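Local coordinates for sterol carrier protein 2 (Thermus thermophilus, PDB 2CX7) that probably binds sterols or other lipids and carries them between membranes, at residues A11-L16 with V125-V129; W29-L35 with V51-H57; L35-D40 with D79-W83. All blocks are in the same frame, centred on the assembly; numbering follows the deposited sequence.

Contact 1. Residues A11-L16 with V125-V129; sequences AYCRKL and VAREV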
loop_
_atom_site.group_PDB
_atom_site.type_symbol
_atom_site.label_atom_id
_atom_site.label_comp_id
_atom_site.label_asym_id
_atom_site.label_seq_id
_atom_site.Cartn_x
_atom_site.Cartn_y
_atom_site.Cartn_z
ATOM N N ALA A 11 -6.833 -6.258 -8.923
ATOM C CA ALA A 11 -7.202 -5.107 -9.732
ATOM C C ALA A 11 -6.204 -3.971 -9.536
ATOM O O ALA A 11 -5.952 -3.193 -10.453
ATOM C CB ALA A 11 -8.610 -4.633 -9.370
ATOM N N TYR A 12 -5.649 -3.882 -8.329
ATOM C CA TYR A 12 -4.685 -2.833 -8.000
ATOM C C TYR A 12 -3.365 -3.071 -8.737
ATOM O O TYR A 12 -2.799 -2.150 -9.322
ATOM C CB TYR A 12 -4.470 -2.811 -6.488
ATOM C CG TYR A 12 -3.543 -1.734 -5.971
ATOM C CD1 TYR A 12 -3.456 -0.489 -6.598
ATOM C CD2 TYR A 12 -2.823 -1.932 -4.793
ATOM C CE1 TYR A 12 -2.681 0.536 -6.056
ATOM C CE2 TYR A 12 -2.050 -0.919 -4.244
ATOM C CZ TYR A 12 -1.986 0.311 -4.874
ATOM O OH TYR A 12 -1.265 1.325 -4.291
ATOM N N CYS A 13 -2.886 -4.310 -8.715
ATOM C CA CYS A 13 -1.636 -4.654 -9.400
ATOM C C CYS A 13 -1.781 -4.305 -10.874
ATOM O O CYS A 13 -0.891 -3.696 -11.464
ATOM C CB CYS A 13 -1.334 -6.143 -9.230
ATOM S SG CYS A 13 0.353 -6.745 -9.640
ATOM N N ARG A 14 -2.914 -4.668 -11.466
ATOM C CA ARG A 14 -3.162 -4.370 -12.870
ATOM C C ARG A 14 -3.170 -2.866 -13.122
ATOM O O ARG A 14 -2.566 -2.390 -14.083
ATOM C CB ARG A 14 -4.500 -4.974 -13.313
ATOM C CG ARG A 14 -4.802 -4.751 -14.777
ATOM C CD ARG A 14 -6.118 -5.388 -15.185
ATOM N NE ARG A 14 -6.346 -5.253 -16.619
ATOM C CZ ARG A 14 -7.495 -5.537 -17.227
ATOM N NH1 ARG A 14 -8.533 -5.977 -16.523
ATOM N NH2 ARG A 14 -7.608 -5.375 -18.538
ATOM N N LYS A 15 -3.854 -2.113 -12.260
ATOM C CA LYS A 15 -3.924 -0.663 -12.409
ATOM C C LYS A 15 -2.540 -0.024 -12.325
ATOM O O LYS A 15 -2.250 0.941 -13.033
ATOM C CB LYS A 15 -4.830 -0.053 -11.339
ATOM C CG LYS A 15 -6.294 0.031 -11.736
ATOM C CD LYS A 15 -6.509 1.040 -12.862
ATOM C CE LYS A 15 -7.997 1.270 -13.100
ATOM N NZ LYS A 15 -8.271 2.329 -14.115
ATOM N N LEU A 16 -1.695 -0.560 -11.452
ATOM C CA LEU A 16 -0.338 -0.037 -11.315
ATOM C C LEU A 16 0.456 -0.311 -12.585
ATOM O O LEU A 16 1.245 0.514 -13.013
ATOM C CB LEU A 16 0.370 -0.680 -10.117
ATOM C CG LEU A 16 -0.082 -0.215 -8.727
ATOM C CD1 LEU A 16 0.569 -1.091 -7.671
ATOM C CD2 LEU A 16 0.305 1.264 -8.516
ATOM N N VAL A 125 -3.113 5.827 -7.490
ATOM C CA VAL A 125 -3.622 4.718 -8.294
ATOM C C VAL A 125 -4.641 3.893 -7.506
ATOM O O VAL A 125 -5.674 3.488 -8.047
ATOM C CB VAL A 125 -2.468 3.792 -8.783
ATOM C CG1 VAL A 125 -3.029 2.496 -9.377
ATOM C CG2 VAL A 125 -1.642 4.527 -9.834
ATOM N N ALA A 126 -4.357 3.658 -6.228
ATOM C CA ALA A 126 -5.255 2.880 -5.380
ATOM C C ALA A 126 -6.641 3.512 -5.382
ATOM O O ALA A 126 -7.656 2.818 -5.447
ATOM C CB ALA A 126 -4.707 2.823 -3.956
ATOM N N ARG A 127 -6.668 4.838 -5.320
ATOM C CA ARG A 127 -7.917 5.589 -5.298
ATOM C C ARG A 127 -8.785 5.352 -6.537
ATOM O O ARG A 127 -10.013 5.441 -6.461
ATOM C CB ARG A 127 -7.615 7.088 -5.148
ATOM C CG ARG A 127 -7.014 7.471 -3.792
ATOM C CD ARG A 127 -6.394 8.868 -3.810
ATOM N NE ARG A 127 -7.338 9.897 -4.243
ATOM C CZ ARG A 127 -7.024 11.178 -4.412
ATOM N NH1 ARG A 127 -5.786 11.601 -4.179
ATOM N NH2 ARG A 127 -7.947 12.039 -4.821
ATOM N N GLU A 128 -8.149 5.034 -7.664
ATOM C CA GLU A 128 -8.863 4.812 -8.924
ATOM C C GLU A 128 -9.277 3.368 -9.189
ATOM O O GLU A 128 -9.829 3.055 -10.251
ATOM C CB GLU A 128 -8.015 5.328 -10.094
ATOM C CG GLU A 128 -7.612 6.792 -9.945
ATOM C CD GLU A 128 -8.808 7.739 -9.872
ATOM O OE1 GLU A 128 -8.616 8.914 -9.494
ATOM O OE2 GLU A 128 -9.938 7.315 -10.196
ATOM N N VAL A 129 -9.017 2.488 -8.232
ATOM C CA VAL A 129 -9.388 1.089 -8.377
ATOM C C VAL A 129 -10.869 0.938 -8.059
ATOM O O VAL A 129 -11.355 1.495 -7.079
ATOM C CB VAL A 129 -8.593 0.190 -7.418
ATOM C CG1 VAL A 129 -9.079 -1.249 -7.535
ATOM C CG2 VAL A 129 -7.106 0.275 -7.737
#
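V125, in the last turn of helix 116-127, points toward helix 6-17, and V129, just past that helix's end, lies alongside with its methyls in contact. The CG1 methyl of V125 reaches deepest: it lies 3.7 Å from K15 CB, 3.7 Å from L16 CD2 and 3.9 Å from Y12 CE1, at the edge of the tyrosine ring. Valine suits this place: its short, apolar side chain fits among the three larger neighbours. The segments run in opposite directions, so V129 meets the earlier turn, with CG1 3.9 Å from A11 CB and CG2 3.9 Å from Y12 CD1. In the alpha+beta fold of SCP-2 proteins this joins the first helix, 6-17, to the last, 116-127; the disulfide C13-C60 ties the former to strand 59-67. K15 contributes its aliphatic stem: CG lies 4.1 Å from V129 CG2 and CE 3.8 Å from the carbonyl O of E128, while the long chain lets NZ stay near the surface. Small A126 leaves room for Y12, whose CE1 comes within 3.5 Å of A126 CA. The tyrosine hydroxyl, otherwise costly to bury, is hydrogen-bonded to the carbonyl of L122.

Contact 2. Residues W29-L35 with V51-H57; sequences WEGSLAL and VVLDLWH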
loop_
_atom_site.group_PDB
_atom_site.type_symbol
_atom_site.label_atom_id
_atom_site.label_comp_id
_atom_site.label_asym_id
_atom_site.label_seq_id
_atom_site.Cartn_x
_atom_site.Cartn_y
_atom_site.Cartn_z
ATOM N N TRP A 29 12.730 1.402 -8.286
ATOM C CA TRP A 29 12.276 0.803 -7.039
ATOM C C TRP A 29 12.388 -0.716 -7.036
ATOM O O TRP A 29 12.073 -1.367 -8.021
ATOM C CB TRP A 29 10.811 1.164 -6.767
ATOM C CG TRP A 29 10.237 0.365 -5.627
ATOM C CD1 TRP A 29 9.694 -0.892 -5.686
ATOM C CD2 TRP A 29 10.268 0.723 -4.247
ATOM N NE1 TRP A 29 9.393 -1.339 -4.420
ATOM C CE2 TRP A 29 9.735 -0.366 -3.519
ATOM C CE3 TRP A 29 10.700 1.860 -3.550
ATOM C CZ2 TRP A 29 9.621 -0.349 -2.124
ATOM C CZ3 TRP A 29 10.588 1.878 -2.166
ATOM C CH2 TRP A 29 10.050 0.779 -1.467
ATOM N N GLU A 30 12.842 -1.265 -5.914
ATOM C CA GLU A 30 12.928 -2.711 -5.730
ATOM C C GLU A 30 12.492 -3.023 -4.305
ATOM O O GLU A 30 12.883 -2.336 -3.365
ATOM C CB GLU A 30 14.351 -3.228 -5.953
ATOM C CG GLU A 30 14.779 -3.307 -7.402
ATOM C CD GLU A 30 16.264 -3.635 -7.547
ATOM O OE1 GLU A 30 16.840 -4.247 -6.623
ATOM O OE2 GLU A 30 16.848 -3.281 -8.589
ATOM N N GLY A 31 11.672 -4.053 -4.140
ATOM C CA GLY A 31 11.232 -4.403 -2.803
ATOM C C GLY A 31 9.735 -4.586 -2.690
ATOM O O GLY A 31 8.960 -3.876 -3.333
ATOM N N SER A 32 9.325 -5.553 -1.880
ATOM C CA SER A 32 7.900 -5.813 -1.688
ATOM C C SER A 32 7.361 -4.810 -0.673
ATOM O O SER A 32 8.105 -4.302 0.166
ATOM C CB SER A 32 7.675 -7.249 -1.202
ATOM O OG SER A 32 8.464 -7.549 -0.063
ATOM N N LEU A 33 6.071 -4.511 -0.764
ATOM C CA LEU A 33 5.448 -3.558 0.147
ATOM C C LEU A 33 4.128 -4.114 0.629
ATOM O O LEU A 33 3.288 -4.523 -0.179
ATOM C CB LEU A 33 5.194 -2.221 -0.572
ATOM C CG LEU A 33 4.326 -1.165 0.133
ATOM C CD1 LEU A 33 5.057 -0.619 1.354
ATOM C CD2 LEU A 33 4.027 -0.013 -0.845
ATOM N N ALA A 34 3.944 -4.125 1.945
ATOM C CA ALA A 34 2.706 -4.607 2.525
ATOM C C ALA A 34 1.938 -3.451 3.131
ATOM O O ALA A 34 2.495 -2.648 3.892
ATOM C CB ALA A 34 2.988 -5.659 3.597
ATOM N N LEU A 35 0.663 -3.361 2.766
ATOM C CA LEU A 35 -0.238 -2.354 3.299
ATOM C C LEU A 35 -1.085 -3.174 4.274
ATOM O O LEU A 35 -1.963 -3.949 3.867
ATOM C CB LEU A 35 -1.090 -1.760 2.181
ATOM C CG LEU A 35 -0.293 -1.214 0.993
ATOM C CD1 LEU A 35 -1.254 -0.571 0.008
ATOM C CD2 LEU A 35 0.767 -0.212 1.481
ATOM N N VAL A 51 -2.382 -6.264 2.006
ATOM C CA VAL A 51 -2.250 -6.425 0.571
ATOM C C VAL A 51 -0.744 -6.313 0.402
ATOM O O VAL A 51 -0.143 -5.316 0.801
ATOM C CB VAL A 51 -2.947 -5.320 -0.222
ATOM C CG1 VAL A 51 -2.541 -5.406 -1.689
ATOM C CG2 VAL A 51 -4.469 -5.476 -0.114
ATOM N N VAL A 52 -0.139 -7.348 -0.166
ATOM C CA VAL A 52 1.299 -7.377 -0.353
ATOM C C VAL A 52 1.592 -7.245 -1.839
ATOM O O VAL A 52 1.110 -8.041 -2.652
ATOM C CB VAL A 52 1.888 -8.688 0.221
ATOM C CG1 VAL A 52 3.407 -8.677 0.127
ATOM C CG2 VAL A 52 1.444 -8.845 1.680
ATOM N N LEU A 53 2.361 -6.212 -2.176
ATOM C CA LEU A 53 2.726 -5.912 -3.554
ATOM C C LEU A 53 4.180 -6.273 -3.859
ATOM O O LEU A 53 5.096 -5.853 -3.149
ATOM C CB LEU A 53 2.532 -4.420 -3.820
ATOM C CG LEU A 53 1.199 -3.791 -3.404
ATOM C CD1 LEU A 53 1.328 -2.267 -3.345
ATOM C CD2 LEU A 53 0.117 -4.211 -4.384
ATOM N N ASP A 54 4.378 -7.063 -4.907
ATOM C CA ASP A 54 5.720 -7.448 -5.358
ATOM C C ASP A 54 6.056 -6.401 -6.415
ATOM O O ASP A 54 5.791 -6.594 -7.602
ATOM C CB ASP A 54 5.675 -8.849 -5.978
ATOM C CG ASP A 54 7.033 -9.322 -6.472
ATOM O OD1 ASP A 54 8.038 -8.604 -6.288
ATOM O OD2 ASP A 54 7.093 -10.426 -7.048
ATOM N N LEU A 55 6.622 -5.280 -5.978
ATOM C CA LEU A 55 6.934 -4.172 -6.873
ATOM C C LEU A 55 8.362 -4.227 -7.402
ATOM O O LEU A 55 9.279 -4.576 -6.666
ATOM C CB LEU A 55 6.701 -2.854 -6.129
ATOM C CG LEU A 55 5.300 -2.676 -5.521
ATOM C CD1 LEU A 55 5.266 -1.463 -4.625
ATOM C CD2 LEU A 55 4.267 -2.558 -6.635
ATOM N N TRP A 56 8.549 -3.851 -8.665
ATOM C CA TRP A 56 9.879 -3.885 -9.262
ATOM C C TRP A 56 10.049 -2.998 -10.494
ATOM O O TRP A 56 9.414 -3.212 -11.534
ATOM C CB TRP A 56 10.245 -5.329 -9.617
ATOM C CG TRP A 56 11.680 -5.507 -10.050
ATOM C CD1 TRP A 56 12.189 -5.339 -11.303
ATOM C CD2 TRP A 56 12.781 -5.890 -9.217
ATOM N NE1 TRP A 56 13.539 -5.598 -11.307
ATOM C CE2 TRP A 56 13.928 -5.939 -10.038
ATOM C CE3 TRP A 56 12.906 -6.200 -7.855
ATOM C CZ2 TRP A 56 15.193 -6.287 -9.541
ATOM C CZ3 TRP A 56 14.159 -6.546 -7.362
ATOM C CH2 TRP A 56 15.289 -6.586 -8.205
ATOM N N HIS A 57 10.906 -1.990 -10.360
ATOM C CA HIS A 57 11.223 -1.069 -11.447
ATOM C C HIS A 57 10.038 -0.471 -12.193
ATOM O O HIS A 57 10.055 -0.394 -13.421
ATOM C CB HIS A 57 12.149 -1.753 -12.459
ATOM C CG HIS A 57 13.459 -2.193 -11.884
ATOM N ND1 HIS A 57 14.483 -2.690 -12.664
ATOM C CD2 HIS A 57 13.904 -2.243 -10.605
ATOM C CE1 HIS A 57 15.500 -3.028 -11.891
ATOM N NE2 HIS A 57 15.175 -2.768 -10.638
#
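Strands 32-37 and 49-56 form an antiparallel beta hairpin in the SCP-2 sheet; the axes of their segments 32-35 and 51-56 approach to 4.6 Å, with 162° between their directions. Paired backbone bonds at L33-L53 and L35-V51 set the register. On one face L33, L35, V51, L53 and L55 make an apolar surface, met by W8, Y12 and L16 of helix 6-17. Its main bump is L55, filling the hollow between W29 and L33: L55 CB lies 3.5 Å from W29 NE1, and L55 CD1 4.1 Å from L33 CB. Between them G31 turns a corner at phi 131°, where a CB would strike the preceding carbonyl. W29 NE1 spans the bend to G31 O, at 2.8 Å. On the other face A34 is small enough for V52 opposite, CB to CG2 4.0 Å. Towards the open end the flexible E30 lies across W56, its CG 3.3 Å above the six-membered ring's centroid in a CH-pi contact, and E30 OE2 accepts a 2.7 Å hydrogen bond from H57 NE2.

Contact 3. Residues L35-D40 with D79-W83; sequences LAVRPD and DLATW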
loop_
_atom_site.group_PDB
_atom_site.type_symbol
_atom_site.label_atom_id
_atom_site.label_comp_id
_atom_site.label_asym_id
_atom_site.label_seq_id
_atom_site.Cartn_x
_atom_site.Cartn_y
_atom_site.Cartn_z
ATOM N N LEU A 35 0.663 -3.361 2.766
ATOM C CA LEU A 35 -0.238 -2.354 3.299
ATOM C C LEU A 35 -1.085 -3.174 4.274
ATOM O O LEU A 35 -1.963 -3.949 3.867
ATOM C CB LEU A 35 -1.090 -1.760 2.181
ATOM C CG LEU A 35 -0.293 -1.214 0.993
ATOM C CD1 LEU A 35 -1.254 -0.571 0.008
ATOM C CD2 LEU A 35 0.767 -0.212 1.481
ATOM N N ALA A 36 -0.802 -3.011 5.560
ATOM C CA ALA A 36 -1.461 -3.791 6.596
ATOM C C ALA A 36 -2.521 -3.072 7.426
ATOM O O ALA A 36 -2.334 -1.926 7.845
ATOM C CB ALA A 36 -0.400 -4.376 7.522
ATOM N N VAL A 37 -3.627 -3.781 7.648
ATOM C CA VAL A 37 -4.755 -3.309 8.448
ATOM C C VAL A 37 -4.678 -4.039 9.784
ATOM O O VAL A 37 -4.604 -5.269 9.811
ATOM C CB VAL A 37 -6.119 -3.657 7.778
ATOM C CG1 VAL A 37 -7.277 -3.216 8.682
ATOM C CG2 VAL A 37 -6.230 -2.981 6.422
ATOM N N ARG A 38 -4.678 -3.284 10.884
ATOM C CA ARG A 38 -4.617 -3.863 12.224
ATOM C C ARG A 38 -5.896 -4.650 12.496
ATOM O O ARG A 38 -6.927 -4.390 11.869
ATOM C CB ARG A 38 -4.486 -2.752 13.266
ATOM C CG ARG A 38 -3.233 -1.896 13.110
ATOM C CD ARG A 38 -3.100 -0.897 14.258
ATOM N NE ARG A 38 -1.826 -0.188 14.181
ATOM C CZ ARG A 38 -1.698 1.114 13.953
ATOM N NH1 ARG A 38 -2.775 1.880 13.781
ATOM N NH2 ARG A 38 -0.488 1.643 13.878
ATOM N N PRO A 39 -5.847 -5.628 13.420
ATOM C CA PRO A 39 -7.039 -6.423 13.746
ATOM C C PRO A 39 -8.234 -5.515 14.031
ATOM O O PRO A 39 -8.131 -4.539 14.795
ATOM C CB PRO A 39 -6.598 -7.204 14.977
ATOM C CG PRO A 39 -5.149 -7.481 14.654
ATOM C CD PRO A 39 -4.677 -6.117 14.176
ATOM N N ASP A 40 -9.370 -5.865 13.429
ATOM C CA ASP A 40 -10.597 -5.093 13.553
ATOM C C ASP A 40 -11.778 -6.062 13.402
ATOM O O ASP A 40 -12.347 -6.195 12.320
ATOM C CB ASP A 40 -10.644 -4.046 12.432
ATOM C CG ASP A 40 -11.750 -3.020 12.612
ATOM O OD1 ASP A 40 -12.668 -3.251 13.426
ATOM O OD2 ASP A 40 -11.704 -1.976 11.917
ATOM N N ASP A 79 -4.899 1.551 11.144
ATOM C CA ASP A 79 -6.264 1.149 11.468
ATOM C C ASP A 79 -7.026 1.195 10.145
ATOM O O ASP A 79 -6.713 2.014 9.276
ATOM C CB ASP A 79 -6.914 2.152 12.422
ATOM C CG ASP A 79 -6.568 1.901 13.875
ATOM O OD1 ASP A 79 -5.531 1.269 14.142
ATOM O OD2 ASP A 79 -7.340 2.361 14.753
ATOM N N LEU A 80 -8.027 0.335 9.993
ATOM C CA LEU A 80 -8.817 0.313 8.766
ATOM C C LEU A 80 -9.321 1.705 8.389
ATOM O O LEU A 80 -9.215 2.120 7.231
ATOM C CB LEU A 80 -10.020 -0.623 8.914
ATOM C CG LEU A 80 -10.956 -0.651 7.700
ATOM C CD1 LEU A 80 -10.163 -1.058 6.465
ATOM C CD2 LEU A 80 -12.122 -1.592 7.957
ATOM N N ALA A 81 -9.855 2.428 9.369
ATOM C CA ALA A 81 -10.396 3.763 9.125
ATOM C C ALA A 81 -9.383 4.685 8.471
ATOM O O ALA A 81 -9.727 5.473 7.582
ATOM C CB ALA A 81 -10.891 4.377 10.419
ATOM N N THR A 82 -8.132 4.592 8.918
ATOM C CA THR A 82 -7.065 5.404 8.363
ATOM C C THR A 82 -6.836 5.024 6.912
ATOM O O THR A 82 -6.759 5.899 6.040
ATOM C CB THR A 82 -5.762 5.213 9.153
ATOM O OG1 THR A 82 -6.001 5.566 10.519
ATOM C CG2 THR A 82 -4.660 6.106 8.600
ATOM N N TRP A 83 -6.733 3.726 6.638
ATOM C CA TRP A 83 -6.526 3.285 5.260
ATOM C C TRP A 83 -7.686 3.724 4.372
ATOM O O TRP A 83 -7.477 4.102 3.222
ATOM C CB TRP A 83 -6.362 1.763 5.179
ATOM C CG TRP A 83 -4.960 1.281 5.442
ATOM C CD1 TRP A 83 -4.563 0.387 6.402
ATOM C CD2 TRP A 83 -3.778 1.664 4.739
ATOM N NE1 TRP A 83 -3.207 0.197 6.337
ATOM C CE2 TRP A 83 -2.698 0.966 5.324
ATOM C CE3 TRP A 83 -3.520 2.531 3.667
ATOM C CZ2 TRP A 83 -1.384 1.109 4.875
ATOM C CZ3 TRP A 83 -2.209 2.674 3.223
ATOM C CH2 TRP A 83 -1.159 1.964 3.828
HETATM O O HOH W 1 -7.932 -1.734 11.915
#
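The indole NE1 of W83 donates a 2.7 Å hydrogen bond to the carbonyl O of A36, so a large, buried aromatic side chain has its one polar group satisfied by the strand itself. The second strong link is ionic: R38 NH1 meets D79 OD1 at 2.8 Å in a salt bridge. Arginine suits this place because its guanidinium can serve several carboxylates, and here E77 and E103 also form salt bridges with it. D79 stands at the N-cap position of helix 80-86, yet its side chain makes no capping bond and is turned to R38 instead. A water fills part of the remaining gap, its O 2.8 Å from L80 N, from which it accepts, and 2.8 Å from R38 O, to which it donates; thus an amide of the helix's first turn still finds a partner.

Beneath these bonds the packing is apolar. V37 divides its methyls, CG1 lying 3.8 Å from L80 CB and CG2 3.8 Å from W83 CD1, while L35 CD2 touches the far end of the indole, 3.7 Å from W83 CH2. A36 points away, onto A50 of strand 49-56. Strand 74-78 runs parallel to strand 32-37 as its other neighbour and leads into helix 80-86; I76 and A78 also touch W83, and F4, near the N-terminus, meets its ring edge-to-face.

How the contacts relate
Contact 1 pairs the first helix with the last and so encloses the other two along the chain, whereas contacts 2 and 3 interlock: their segments alternate, sharing L35 on strand 32-37. The centres of contacts 1 and 2 lie 13 Å apart and the two touch, Y12 CD2 standing 3.7 Å from L53 CD2 and L16 CD1 4.1 Å from L55 CD2, so helix 6-17 packs on the hairpin. Contact 3 is 18 Å from each of the others, centre to centre, and lies across the chain's centre from contact 2. Strand 32-37, one arm of the hairpin, also packs against helix 80-86, so a single strand takes part in both contacts.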